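Local coordinates for protein MmoQ Response regulator (Methylococcus capsulatus, PDB 3LJX) that probably makes 3',3'-c-di-GMP from two molecules of GTP as a full-length diguanylate cyclase, this chain being the portion that carries its HDOD domain, at residues V78-P81 with A82-F86; E155-S158 with E159-K163; I170-E173 with R174-A178; R186-L189 with T190-F194; S244-L247 with R248-R252. All coordinates share one frame; numbering follows the deposited sequence.

How the contacts relate
All five contacts are local, each made along one helix or at its end in an all-helical chain. Contacts 1 to 4 belong to the HDOD domain. Contacts 2 and 3 touch: helices 154-163 and 166-177 follow each other in sequence, the centres of the two contacts are about 11 Å apart, and they are joined by a salt bridge from R176 NH2 to E159 OE1 (3.0 Å) and a probable hydrogen bond between Y157 OH and E173 OE2 (2.7 Å). Contact 4 lies nearer the middle of the chain, about 6 Å from contact 3 between nearest atoms. Contacts 1 and 5 stand on opposite sides of the chain's centre, their own centres about 42 Å apart.

Contact 1 of 5, residues V78-P81 with A82-F86; sequences VGLP and AVRQF
The guanidinium of R84 lies beside L80 and P81, with P81 CA at its edge, near its plane, 4.2 Å from R84 NH1. L80 CG comes to the same NH1 obliquely, at 4.1 Å. This is the first turn of helix 80-88 with G79 as its N-cap; G79 follows directly on helix 71-78, so one residue makes the joint between two helices of the HDOD domain. The joint calls for glycine: at a phi of 107° a CB would be jammed against the carbonyl O of V78. P81, the second helical residue, has no N-H to donate, and a first turn needs none there. R84 runs back along this turn because its CG stands opposite the backbone N (chi1 -172°) and its chain bends at chi3; NE makes a weak hydrogen bond to A29 O. A weak bond from V83 N to G79 O (3.3 Å) opens the helix; R84 N to L80 O (2.8 Å) and Q85 N to P81 O follow. V78 CG2 meets V83 CG2 at 3.9 Å, the side chains crossing at about a right angle. L80 and V83 both pack on I75 of helix 71-78, and L80 on L39 and V83 on I43 of helix 36-43. Two waters finish the turn: one donates to V78 O and accepts from A82 N, the other donates to P81 O and accepts from Q85 NE2 at 2.7 Å.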
loop_
_atom_site.group_PDB
_atom_site.type_symbol
_atom_site.label_atom_id
_atom_site.label_comp_id
_atom_site.label_asym_id
_atom_site.label_seq_id
_atom_site.Cartn_x
_atom_site.Cartn_y
_atom_site.Cartn_z
ATOM N N VAL A 78 -15.307 3.713 13.648
ATOM C CA VAL A 78 -15.177 5.018 14.306
ATOM C C VAL A 78 -16.241 6.061 13.892
ATOM O O VAL A 78 -16.403 7.085 14.552
ATOM C CB VAL A 78 -13.754 5.618 14.127
ATOM C CG1 VAL A 78 -12.713 4.696 14.730
ATOM C CG2 VAL A 78 -13.455 5.883 12.666
ATOM N N GLY A 79 -16.972 5.779 12.821
ATOM C CA GLY A 79 -18.055 6.637 12.386
ATOM C C GLY A 79 -17.653 7.402 11.142
ATOM O O GLY A 79 -16.472 7.744 10.963
ATOM N N LEU A 80 -18.629 7.661 10.275
ATOM C CA LEU A 80 -18.402 8.472 9.074
ATOM C C LEU A 80 -17.919 9.910 9.371
ATOM O O LEU A 80 -17.060 10.435 8.660
ATOM C CB LEU A 80 -19.665 8.508 8.193
ATOM C CG LEU A 80 -19.655 9.488 7.003
ATOM C CD1 LEU A 80 -18.454 9.286 6.086
ATOM C CD2 LEU A 80 -20.922 9.356 6.198
ATOM N N PRO A 81 -18.476 10.559 10.413
ATOM C CA PRO A 81 -18.002 11.924 10.701
ATOM C C PRO A 81 -16.490 11.991 10.978
ATOM O O PRO A 81 -15.807 12.880 10.437
ATOM C CB PRO A 81 -18.805 12.324 11.946
ATOM C CG PRO A 81 -20.089 11.510 11.842
ATOM C CD PRO A 81 -19.658 10.190 11.221
ATOM N N ALA A 82 -15.965 11.078 11.801
ATOM C CA ALA A 82 -14.534 11.104 12.097
ATOM C C ALA A 82 -13.710 10.865 10.830
ATOM O O ALA A 82 -12.748 11.581 10.569
ATOM C CB ALA A 82 -14.176 10.089 13.179
ATOM N N VAL A 83 -14.103 9.879 10.027
ATOM C CA VAL A 83 -13.353 9.587 8.819
ATOM C C VAL A 83 -13.430 10.780 7.867
ATOM O O VAL A 83 -12.445 11.121 7.194
ATOM C CB VAL A 83 -13.844 8.293 8.142
ATOM C CG1 VAL A 83 -13.345 8.209 6.700
ATOM C CG2 VAL A 83 -13.408 7.079 8.970
ATOM N N ARG A 84 -14.591 11.429 7.832
ATOM C CA ARG A 84 -14.771 12.608 6.989
ATOM C C ARG A 84 -13.783 13.722 7.362
ATOM O O ARG A 84 -13.207 14.379 6.484
ATOM C CB ARG A 84 -16.208 13.117 7.058
ATOM C CG ARG A 84 -16.493 14.219 6.054
ATOM C CD ARG A 84 -17.691 15.051 6.464
ATOM N NE ARG A 84 -18.864 14.750 5.660
ATOM C CZ ARG A 84 -19.895 14.036 6.092
ATOM N NH1 ARG A 84 -19.898 13.554 7.337
ATOM N NH2 ARG A 84 -20.924 13.815 5.280
ATOM N N GLN A 85 -13.570 13.921 8.659
ATOM C CA GLN A 85 -12.568 14.883 9.126
ATOM C C GLN A 85 -11.191 14.648 8.480
ATOM O O GLN A 85 -10.505 15.600 8.106
ATOM C CB GLN A 85 -12.446 14.836 10.655
ATOM C CG GLN A 85 -13.668 15.383 11.386
ATOM C CD GLN A 85 -13.797 16.881 11.233
ATOM O OE1 GLN A 85 -12.825 17.614 11.429
ATOM N NE2 GLN A 85 -14.996 17.349 10.882
ATOM N N PHE A 86 -10.777 13.387 8.367
ATOM C CA PHE A 86 -9.480 13.086 7.772
ATOM C C PHE A 86 -9.492 13.439 6.294
ATOM O O PHE A 86 -8.510 13.984 5.759
ATOM C CB PHE A 86 -9.116 11.614 7.973
ATOM C CG PHE A 86 -8.561 11.328 9.332
ATOM C CD1 PHE A 86 -7.207 11.474 9.583
ATOM C CD2 PHE A 86 -9.396 10.949 10.373
ATOM C CE1 PHE A 86 -6.685 11.227 10.849
ATOM C CE2 PHE A 86 -8.887 10.708 11.646
ATOM C CZ PHE A 86 -7.529 10.848 11.885
HETATM O O HOH W 1 -17.498 9.549 13.868
HETATM O O HOH W 2 -16.730 15.530 9.867
#

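Contact 2 of 5, residues E155-S158 with E159-K163; sequences EEYS and ECLRK
L161 N donates to Y157 O at 2.8 Å, nearly along the C=O axis, in an alpha-helical turn of helix 154-163. The side chains of the same two residues meet as well. L161 sits over one face of the Y157 ring in a CH-pi contact, its CG 4.1 Å from the ring centroid and 18° off the normal, somewhat toward the rim; L161 CD1 comes to 3.8 Å from Y157 CD2. Y157 turns its CG away from the backbone N (chi1 -160°), which turns a face of the ring to L161, while its OH goes to E173 on helix 166-177. C160 CB touches the same ring obliquely, 4.1 Å from Y157 CD1. Two like charges lie close on the exposed flank, E156 OE1 and E159 OE1 at 4.4 Å; R176 forms a salt bridge with E159 and a long, weak ion pair with E156, and probably offsets their repulsion. S158 is buried, its OG hydrogen-bonded to A103 N and P154 O. A water 2.8 Å from E155 OE1 accepts from R162 NH1, lying in plane at the edge of the guanidinium. That extended arginine passes close to the serine: R162 NH1 is 3.2 Å from S158 CB.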
loop_
_atom_site.group_PDB
_atom_site.type_symbol
_atom_site.label_atom_id
_atom_site.label_comp_id
_atom_site.label_asym_id
_atom_site.label_seq_id
_atom_site.Cartn_x
_atom_site.Cartn_y
_atom_site.Cartn_z
ATOM N N GLU A 155 15.967 15.044 -1.110
ATOM C CA GLU A 155 17.239 15.261 -1.804
ATOM C C GLU A 155 18.183 14.080 -1.651
ATOM O O GLU A 155 18.852 13.680 -2.608
ATOM C CB GLU A 155 17.931 16.550 -1.333
ATOM C CG GLU A 155 17.144 17.822 -1.618
ATOM C CD GLU A 155 16.990 18.104 -3.104
ATOM O OE1 GLU A 155 17.880 17.704 -3.886
ATOM O OE2 GLU A 155 15.979 18.732 -3.490
ATOM N N GLU A 156 18.260 13.521 -0.452
ATOM C CA GLU A 156 19.100 12.342 -0.279
ATOM C C GLU A 156 18.556 11.188 -1.106
ATOM O O GLU A 156 19.315 10.470 -1.757
ATOM C CB GLU A 156 19.200 11.940 1.187
ATOM C CG GLU A 156 20.175 12.790 1.973
ATOM C CD GLU A 156 21.573 12.203 2.020
ATOM O OE1 GLU A 156 21.757 11.017 1.674
ATOM O OE2 GLU A 156 22.494 12.932 2.422
ATOM N N TYR A 157 17.238 11.023 -1.105
ATOM C CA TYR A 157 16.656 9.883 -1.793
ATOM C C TYR A 157 16.777 10.042 -3.307
ATOM O O TYR A 157 16.951 9.054 -4.006
ATOM C CB TYR A 157 15.209 9.628 -1.360
ATOM C CG TYR A 157 14.724 8.222 -1.654
ATOM C CD1 TYR A 157 15.471 7.110 -1.269
ATOM C CD2 TYR A 157 13.514 8.003 -2.304
ATOM C CE1 TYR A 157 15.025 5.818 -1.525
ATOM C CE2 TYR A 157 13.055 6.716 -2.564
ATOM C CZ TYR A 157 13.818 5.625 -2.174
ATOM O OH TYR A 157 13.367 4.339 -2.434
ATOM N N SER A 158 16.723 11.274 -3.812
ATOM C CA SER A 158 17.006 11.502 -5.244
ATOM C C SER A 158 18.399 11.018 -5.639
ATOM O O SER A 158 18.566 10.404 -6.689
ATOM C CB SER A 158 16.839 12.965 -5.642
ATOM O OG SER A 158 15.471 13.297 -5.800
ATOM N N GLU A 159 19.397 11.279 -4.801
ATOM C CA GLU A 159 20.718 10.700 -5.029
ATOM C C GLU A 159 20.632 9.171 -5.152
ATOM O O GLU A 159 21.107 8.590 -6.131
ATOM C CB GLU A 159 21.694 11.062 -3.913
ATOM C CG GLU A 159 22.051 12.530 -3.813
ATOM C CD GLU A 159 23.015 12.810 -2.655
ATOM O OE1 GLU A 159 23.693 11.855 -2.202
ATOM O OE2 GLU A 159 23.094 13.978 -2.200
ATOM N N CYS A 160 20.040 8.514 -4.159
ATOM C CA CYS A 160 19.945 7.058 -4.201
ATOM C C CYS A 160 19.252 6.585 -5.479
ATOM O O CYS A 160 19.723 5.678 -6.156
ATOM C CB CYS A 160 19.199 6.531 -2.981
ATOM S SG CYS A 160 19.986 6.944 -1.412
ATOM N N LEU A 161 18.139 7.220 -5.816
ATOM C CA LEU A 161 17.345 6.790 -6.958
ATOM C C LEU A 161 18.096 6.944 -8.276
ATOM O O LEU A 161 17.921 6.148 -9.192
ATOM C CB LEU A 161 16.018 7.554 -7.001
ATOM C CG LEU A 161 15.020 7.161 -5.904
ATOM C CD1 LEU A 161 13.742 7.960 -6.049
ATOM C CD2 LEU A 161 14.720 5.670 -5.943
ATOM N N ARG A 162 18.939 7.965 -8.375
ATOM C CA ARG A 162 19.700 8.175 -9.604
ATOM C C ARG A 162 20.849 7.179 -9.770
ATOM O O ARG A 162 21.208 6.838 -10.892
ATOM C CB ARG A 162 20.197 9.617 -9.697
ATOM C CG ARG A 162 19.058 10.599 -9.873
ATOM C CD ARG A 162 19.515 12.029 -9.803
ATOM N NE ARG A 162 18.436 12.925 -10.211
ATOM C CZ ARG A 162 17.934 13.897 -9.452
ATOM N NH1 ARG A 162 18.416 14.115 -8.231
ATOM N NH2 ARG A 162 16.951 14.654 -9.923
ATOM N N LYS A 163 21.404 6.692 -8.663
ATOM C CA LYS A 163 22.567 5.817 -8.750
ATOM C C LYS A 163 22.307 4.322 -8.582
ATOM O O LYS A 163 23.189 3.514 -8.869
ATOM C CB LYS A 163 23.679 6.270 -7.803
ATOM C CG LYS A 163 23.235 6.553 -6.405
ATOM C CD LYS A 163 24.359 7.203 -5.607
ATOM C CE LYS A 163 25.518 6.240 -5.364
ATOM N NZ LYS A 163 26.380 6.684 -4.218
HETATM O O HOH W 3 17.355 16.614 -6.379
#

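Contact 3 of 5, residues I170-E173 with R174-A178; sequences IALE and RERFA
L172 and R176 meet through their torsions: CG of L172 stands opposite its backbone N (chi1 -168°), and the R176 chain bends at chi2 (-72°) and again at chi3, folding the guanidinium over the leucine. L172 therefore covers one face of that group, with CD1 3.5 Å from R176 NH1, in the last turns of helix 166-177. E175 OE2 lies in plane at the guanidinium's edge, a long salt bridge of 3.9 Å to R176 NH1. Replacing R176 by an alanine would probably leave E159 on helix 154-163 without its salt-bridge partner and take the cover off L172 CD1. A similar i, i+4 pairing occurs two residues earlier, where I170 CG2 lies over a face of the R174 guanidinium, 3.9 Å from NE; NE of R174 forms a salt bridge with D180. E173 is buried, and its carboxylate is satisfied by Y157 and by H181 N. The F177 ring stacks with W153, and R176 CB lies over the centre of one ring face, 3.7 Å above its plane. F177 N donates to E173 O at 2.8 Å, and that same carbonyl oxygen comes to 3.4 Å from F177 CD2.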
loop_
_atom_site.group_PDB
_atom_site.type_symbol
_atom_site.label_atom_id
_atom_site.label_comp_id
_atom_site.label_asym_id
_atom_site.label_seq_id
_atom_site.Cartn_x
_atom_site.Cartn_y
_atom_site.Cartn_z
ATOM N N ILE A 170 18.438 -1.012 -2.281
ATOM C CA ILE A 170 18.179 -1.454 -0.915
ATOM C C ILE A 170 19.432 -1.247 -0.067
ATOM O O ILE A 170 19.366 -0.670 1.030
ATOM C CB ILE A 170 17.769 -2.949 -0.849
ATOM C CG1 ILE A 170 16.435 -3.185 -1.575
ATOM C CG2 ILE A 170 17.692 -3.426 0.605
ATOM C CD1 ILE A 170 15.242 -2.522 -0.905
ATOM N N ALA A 171 20.574 -1.703 -0.583
ATOM C CA ALA A 171 21.843 -1.546 0.132
ATOM C C ALA A 171 22.164 -0.070 0.370
ATOM O O ALA A 171 22.685 0.301 1.422
ATOM C CB ALA A 171 22.986 -2.227 -0.628
ATOM N N LEU A 172 21.846 0.771 -0.608
ATOM C CA LEU A 172 22.184 2.182 -0.519
ATOM C C LEU A 172 21.297 2.853 0.512
ATOM O O LEU A 172 21.748 3.718 1.277
ATOM C CB LEU A 172 22.029 2.859 -1.879
ATOM C CG LEU A 172 22.629 4.261 -1.963
ATOM C CD1 LEU A 172 23.985 4.309 -1.272
ATOM C CD2 LEU A 172 22.753 4.699 -3.410
ATOM N N GLU A 173 20.034 2.439 0.544
ATOM C CA GLU A 173 19.086 2.992 1.499
ATOM C C GLU A 173 19.557 2.698 2.912
ATOM O O GLU A 173 19.600 3.598 3.752
ATOM C CB GLU A 173 17.680 2.438 1.261
ATOM C CG GLU A 173 17.028 2.928 -0.034
ATOM C CD GLU A 173 15.746 2.175 -0.354
ATOM O OE1 GLU A 173 15.447 1.189 0.360
ATOM O OE2 GLU A 173 15.050 2.560 -1.325
ATOM N N ARG A 174 19.947 1.454 3.168
ATOM C CA ARG A 174 20.436 1.075 4.496
ATOM C C ARG A 174 21.621 1.939 4.943
ATOM O O ARG A 174 21.714 2.335 6.102
ATOM C CB ARG A 174 20.789 -0.412 4.546
ATOM C CG ARG A 174 19.552 -1.309 4.560
ATOM C CD ARG A 174 19.911 -2.778 4.453
ATOM N NE ARG A 174 18.716 -3.619 4.368
ATOM C CZ ARG A 174 18.719 -4.923 4.078
ATOM N NH1 ARG A 174 19.860 -5.559 3.824
ATOM N NH2 ARG A 174 17.574 -5.596 4.035
ATOM N N GLU A 175 22.506 2.250 4.008
ATOM C CA GLU A 175 23.666 3.078 4.294
ATOM C C GLU A 175 23.256 4.504 4.673
ATOM O O GLU A 175 23.723 5.060 5.679
ATOM C CB GLU A 175 24.561 3.097 3.061
ATOM C CG GLU A 175 25.980 3.516 3.292
ATOM C CD GLU A 175 26.839 3.245 2.062
ATOM O OE1 GLU A 175 27.309 2.097 1.904
ATOM O OE2 GLU A 175 27.024 4.174 1.242
ATOM N N ARG A 176 22.374 5.095 3.870
ATOM C CA ARG A 176 21.987 6.492 4.063
ATOM C C ARG A 176 21.037 6.694 5.248
ATOM O O ARG A 176 21.146 7.674 5.995
ATOM C CB ARG A 176 21.360 7.043 2.779
ATOM C CG ARG A 176 22.224 6.874 1.528
ATOM C CD ARG A 176 23.419 7.812 1.556
ATOM N NE ARG A 176 23.555 8.557 0.310
ATOM C CZ ARG A 176 24.507 8.330 -0.587
ATOM N NH1 ARG A 176 25.417 7.389 -0.360
ATOM N NH2 ARG A 176 24.556 9.044 -1.706
ATOM N N PHE A 177 20.124 5.745 5.436
ATOM C CA PHE A 177 18.978 5.949 6.313
ATOM C C PHE A 177 18.850 4.920 7.438
ATOM O O PHE A 177 17.963 5.032 8.279
ATOM C CB PHE A 177 17.687 5.910 5.483
ATOM C CG PHE A 177 17.713 6.782 4.253
ATOM C CD1 PHE A 177 17.794 8.161 4.361
ATOM C CD2 PHE A 177 17.607 6.226 2.995
ATOM C CE1 PHE A 177 17.794 8.967 3.228
ATOM C CE2 PHE A 177 17.606 7.028 1.863
ATOM C CZ PHE A 177 17.701 8.395 1.982
ATOM N N ALA A 178 19.717 3.913 7.442
ATOM C CA ALA A 178 19.596 2.779 8.364
ATOM C C ALA A 178 18.226 2.119 8.278
ATOM O O ALA A 178 17.723 1.601 9.272
ATOM C CB ALA A 178 19.874 3.188 9.787
#

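Contact 4 of 5, residues R186-L189 with T190-F194; sequences RMLL and TDWGF
L188 and W192 lie side by side, pointing the same way, with L188 CG 3.7 Å from W192 CZ2. L188 CB stands over the face of the indole's six-membered ring, 4.3 Å from its centroid and 16° off the normal. A second apolar pair is L189 CD2 against F194 CE2, at 4.0 Å, where the two side chains cross. This second pair belongs to the Schellman motif that ends helix 181-191: G193 has positive phi, G193 N bonds to T190 O, and F194 N reaches back to L189 O at 3.1 Å. L189 and F194 bracket the turn as the hydrophobic pair usual for this motif. L188 O lies 3.1 Å above the W192 ring plane, toward the rim, while L189 O meets the F194 ring edge in plane. At the polar edge R186 O is gripped twice, by T190 OG1 and T190 N, each 2.8 Å away and on opposite faces of the carbonyl plane. Cutting W192 back to an alanine would probably open a gap beside L188 and leave it without its flat partner. Helix 144-152 packs here through V144 and A148, helix 132-141 through L138 and L141, and helix 196-204 through I199 and L202.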
loop_
_atom_site.group_PDB
_atom_site.type_symbol
_atom_site.label_atom_id
_atom_site.label_comp_id
_atom_site.label_asym_id
_atom_site.label_seq_id
_atom_site.Cartn_x
_atom_site.Cartn_y
_atom_site.Cartn_z
ATOM N N ARG A 186 7.030 -2.480 6.149
ATOM C CA ARG A 186 6.590 -3.409 7.197
ATOM C C ARG A 186 6.429 -2.709 8.530
ATOM O O ARG A 186 5.490 -2.995 9.277
ATOM C CB ARG A 186 7.564 -4.574 7.362
ATOM C CG ARG A 186 7.864 -5.323 6.057
ATOM C CD ARG A 186 8.579 -6.672 6.334
ATOM N NE ARG A 186 9.981 -6.511 6.719
ATOM C CZ ARG A 186 10.987 -6.410 5.850
ATOM N NH1 ARG A 186 10.744 -6.448 4.542
ATOM N NH2 ARG A 186 12.238 -6.275 6.283
HETATM N N MSE A 187 7.341 -1.792 8.836
HETATM C CA MSE A 187 7.263 -1.079 10.106
HETATM C C MSE A 187 6.059 -0.160 10.108
HETATM O O MSE A 187 5.363 -0.065 11.106
HETATM C CB MSE A 187 8.526 -0.273 10.382
HETATM C CG MSE A 187 9.782 -1.128 10.550
HETATM SE SE MSE A 187 11.370 0.014 10.686
HETATM C CE MSE A 187 10.851 1.070 12.247
ATOM N N LEU A 188 5.817 0.507 8.981
ATOM C CA LEU A 188 4.650 1.378 8.845
ATOM C C LEU A 188 3.371 0.541 9.021
ATOM O O LEU A 188 2.492 0.881 9.833
ATOM C CB LEU A 188 4.671 2.070 7.475
ATOM C CG LEU A 188 5.081 3.551 7.411
ATOM C CD1 LEU A 188 6.061 3.930 8.510
ATOM C CD2 LEU A 188 5.624 3.947 6.046
ATOM N N LEU A 189 3.284 -0.561 8.276
ATOM C CA LEU A 189 2.086 -1.397 8.301
ATOM C C LEU A 189 1.866 -1.943 9.706
ATOM O O LEU A 189 0.732 -2.059 10.183
ATOM C CB LEU A 189 2.187 -2.549 7.289
ATOM C CG LEU A 189 2.199 -2.186 5.801
ATOM C CD1 LEU A 189 2.337 -3.441 4.933
ATOM C CD2 LEU A 189 0.948 -1.404 5.407
ATOM N N THR A 190 2.960 -2.275 10.373
ATOM C CA THR A 190 2.862 -2.737 11.743
ATOM C C THR A 190 2.354 -1.610 12.656
ATOM O O THR A 190 1.453 -1.832 13.469
ATOM C CB THR A 190 4.202 -3.256 12.229
ATOM O OG1 THR A 190 4.522 -4.443 11.501
ATOM C CG2 THR A 190 4.151 -3.566 13.724
ATOM N N ASP A 191 2.901 -0.404 12.508
ATOM C CA ASP A 191 2.403 0.729 13.295
ATOM C C ASP A 191 0.924 0.987 13.026
ATOM O O ASP A 191 0.208 1.397 13.927
ATOM C CB ASP A 191 3.192 2.025 13.048
ATOM C CG ASP A 191 2.895 3.106 14.120
ATOM O OD1 ASP A 191 3.159 2.838 15.325
ATOM O OD2 ASP A 191 2.403 4.217 13.775
ATOM N N TRP A 192 0.468 0.747 11.794
ATOM C CA TRP A 192 -0.906 1.098 11.426
ATOM C C TRP A 192 -1.934 0.022 11.783
ATOM O O TRP A 192 -3.126 0.172 11.496
ATOM C CB TRP A 192 -1.000 1.459 9.941
ATOM C CG TRP A 192 -0.124 2.602 9.588
ATOM C CD1 TRP A 192 0.541 3.430 10.460
ATOM C CD2 TRP A 192 0.212 3.048 8.275
ATOM N NE1 TRP A 192 1.263 4.371 9.761
ATOM C CE2 TRP A 192 1.075 4.159 8.416
ATOM C CE3 TRP A 192 -0.134 2.620 6.988
ATOM C CZ2 TRP A 192 1.597 4.844 7.323
ATOM C CZ3 TRP A 192 0.381 3.301 5.901
ATOM C CH2 TRP A 192 1.236 4.402 6.074
ATOM N N GLY A 193 -1.471 -1.063 12.402
ATOM C CA GLY A 193 -2.387 -2.053 12.935
ATOM C C GLY A 193 -2.364 -3.453 12.347
ATOM O O GLY A 193 -2.999 -4.349 12.905
ATOM N N PHE A 194 -1.647 -3.664 11.244
ATOM C CA PHE A 194 -1.636 -4.987 10.613
ATOM C C PHE A 194 -0.916 -6.016 11.489
ATOM O O PHE A 194 0.171 -5.765 11.993
ATOM C CB PHE A 194 -0.986 -4.927 9.222
ATOM C CG PHE A 194 -1.874 -4.326 8.159
ATOM C CD1 PHE A 194 -2.740 -5.128 7.424
ATOM C CD2 PHE A 194 -1.843 -2.963 7.890
ATOM C CE1 PHE A 194 -3.554 -4.583 6.443
ATOM C CE2 PHE A 194 -2.659 -2.410 6.916
ATOM C CZ PHE A 194 -3.520 -3.226 6.191
#

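Contact 5 of 5, residues S244-L247 with R248-R252; sequences SPLL and RAEAR
E250 faces back toward L246 and L247 from one turn further along helix 245-254. Its CB lies 3.6 Å from L246 O, and its CG continues past the same carbonyl at 3.4 Å. CG is placed beside the backbone N (chi1 -68°), and the chain then runs on extended, crossing both leucines. CD comes to 3.7 Å from L246 CD2. At the tip the two carboxylate oxygens part: OE2 is 3.5 Å from L246 CD2, and OE1 touches L247 CD1 at 3.7 Å. The carboxylate is thus flanked by leucine methyls, and OE2 also accepts a hydrogen bond from I210 N, outside this turn. Backbone bonding ties the same residues together, E250 N donating to L246 O at 2.8 Å in the carbonyl plane. At the start of the helix S244 is the N-cap: its OG accepts from L247 N with an N-H...O angle of 171°, the capping bond for a first-turn N-H, which has no helical carbonyl four residues before it. P245 follows as the first helical residue, and R248 N closes the turn on S244 O at 3.0 Å. The inner side of helix 245-254 rests on helix 214-233, where L247 packs against L225 and H228, A251 against L225, and E250 against R221.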
loop_
_atom_site.group_PDB
_atom_site.type_symbol
_atom_site.label_atom_id
_atom_site.label_comp_id
_atom_site.label_asym_id
_atom_site.label_seq_id
_atom_site.Cartn_x
_atom_site.Cartn_y
_atom_site.Cartn_z
ATOM N N SER A 244 6.677 -15.338 -16.232
ATOM C CA SER A 244 7.621 -16.453 -16.234
ATOM C C SER A 244 6.914 -17.763 -15.876
ATOM O O SER A 244 5.851 -17.750 -15.247
ATOM C CB SER A 244 8.739 -16.175 -15.226
ATOM O OG SER A 244 8.262 -16.291 -13.888
ATOM N N PRO A 245 7.503 -18.897 -16.273
ATOM C CA PRO A 245 6.971 -20.225 -15.915
ATOM C C PRO A 245 6.782 -20.378 -14.404
ATOM O O PRO A 245 5.770 -20.943 -13.960
ATOM C CB PRO A 245 8.054 -21.187 -16.410
ATOM C CG PRO A 245 8.734 -20.443 -17.534
ATOM C CD PRO A 245 8.693 -18.979 -17.140
ATOM N N LEU A 246 7.733 -19.867 -13.621
ATOM C CA LEU A 246 7.633 -19.932 -12.165
ATOM C C LEU A 246 6.358 -19.252 -11.680
ATOM O O LEU A 246 5.570 -19.843 -10.931
ATOM C CB LEU A 246 8.835 -19.268 -11.502
ATOM C CG LEU A 246 9.310 -19.857 -10.164
ATOM C CD1 LEU A 246 9.952 -18.782 -9.328
ATOM C CD2 LEU A 246 8.215 -20.591 -9.365
ATOM N N LEU A 247 6.153 -18.004 -12.095
ATOM C CA LEU A 247 4.965 -17.272 -11.658
ATOM C C LEU A 247 3.689 -17.991 -12.114
ATOM O O LEU A 247 2.728 -18.084 -11.353
ATOM C CB LEU A 247 4.975 -15.824 -12.153
ATOM C CG LEU A 247 5.524 -14.761 -11.208
ATOM C CD1 LEU A 247 4.763 -14.800 -9.889
ATOM C CD2 LEU A 247 7.011 -14.932 -10.978
ATOM N N ARG A 248 3.680 -18.514 -13.341
ATOM C CA ARG A 248 2.487 -19.216 -13.815
ATOM C C ARG A 248 2.257 -20.438 -12.955
ATOM O O ARG A 248 1.121 -20.759 -12.627
ATOM C CB ARG A 248 2.584 -19.614 -15.292
ATOM C CG ARG A 248 2.509 -18.446 -16.265
ATOM C CD ARG A 248 2.335 -18.933 -17.711
ATOM N NE ARG A 248 3.455 -19.762 -18.171
ATOM C CZ ARG A 248 3.356 -21.037 -18.560
ATOM N NH1 ARG A 248 2.179 -21.657 -18.553
ATOM N NH2 ARG A 248 4.441 -21.698 -18.961
ATOM N N ALA A 249 3.340 -21.113 -12.576
ATOM C CA ALA A 249 3.209 -22.299 -11.736
ATOM C C ALA A 249 2.682 -21.913 -10.350
ATOM O O ALA A 249 1.864 -22.630 -9.753
ATOM C CB ALA A 249 4.545 -23.061 -11.639
ATOM N N GLU A 250 3.137 -20.773 -9.844
ATOM C CA GLU A 250 2.671 -20.311 -8.543
ATOM C C GLU A 250 1.213 -19.857 -8.672
ATOM O O GLU A 250 0.385 -20.153 -7.814
ATOM C CB GLU A 250 3.590 -19.205 -7.990
ATOM C CG GLU A 250 5.002 -19.716 -7.628
ATOM C CD GLU A 250 5.960 -18.613 -7.194
ATOM O OE1 GLU A 250 5.714 -17.426 -7.497
ATOM O OE2 GLU A 250 6.972 -18.932 -6.545
ATOM N N ALA A 251 0.904 -19.166 -9.768
ATOM C CA ALA A 251 -0.473 -18.822 -10.104
ATOM C C ALA A 251 -1.356 -20.060 -10.081
ATOM O O ALA A 251 -2.380 -20.085 -9.398
ATOM C CB ALA A 251 -0.538 -18.153 -11.472
ATOM N N ARG A 252 -0.962 -21.095 -10.821
ATOM C CA ARG A 252 -1.744 -22.327 -10.844
ATOM C C ARG A 252 -1.906 -22.869 -9.425
ATOM O O ARG A 252 -2.947 -23.410 -9.073
ATOM C CB ARG A 252 -1.099 -23.403 -11.740
ATOM C CG ARG A 252 -0.753 -22.949 -13.151
ATOM C CD ARG A 252 -1.874 -23.173 -14.169
ATOM N NE ARG A 252 -1.416 -22.875 -15.530
ATOM C CZ ARG A 252 -1.128 -23.792 -16.458
ATOM N NH1 ARG A 252 -1.268 -25.093 -16.198
ATOM N NH2 ARG A 252 -0.709 -23.405 -17.661
#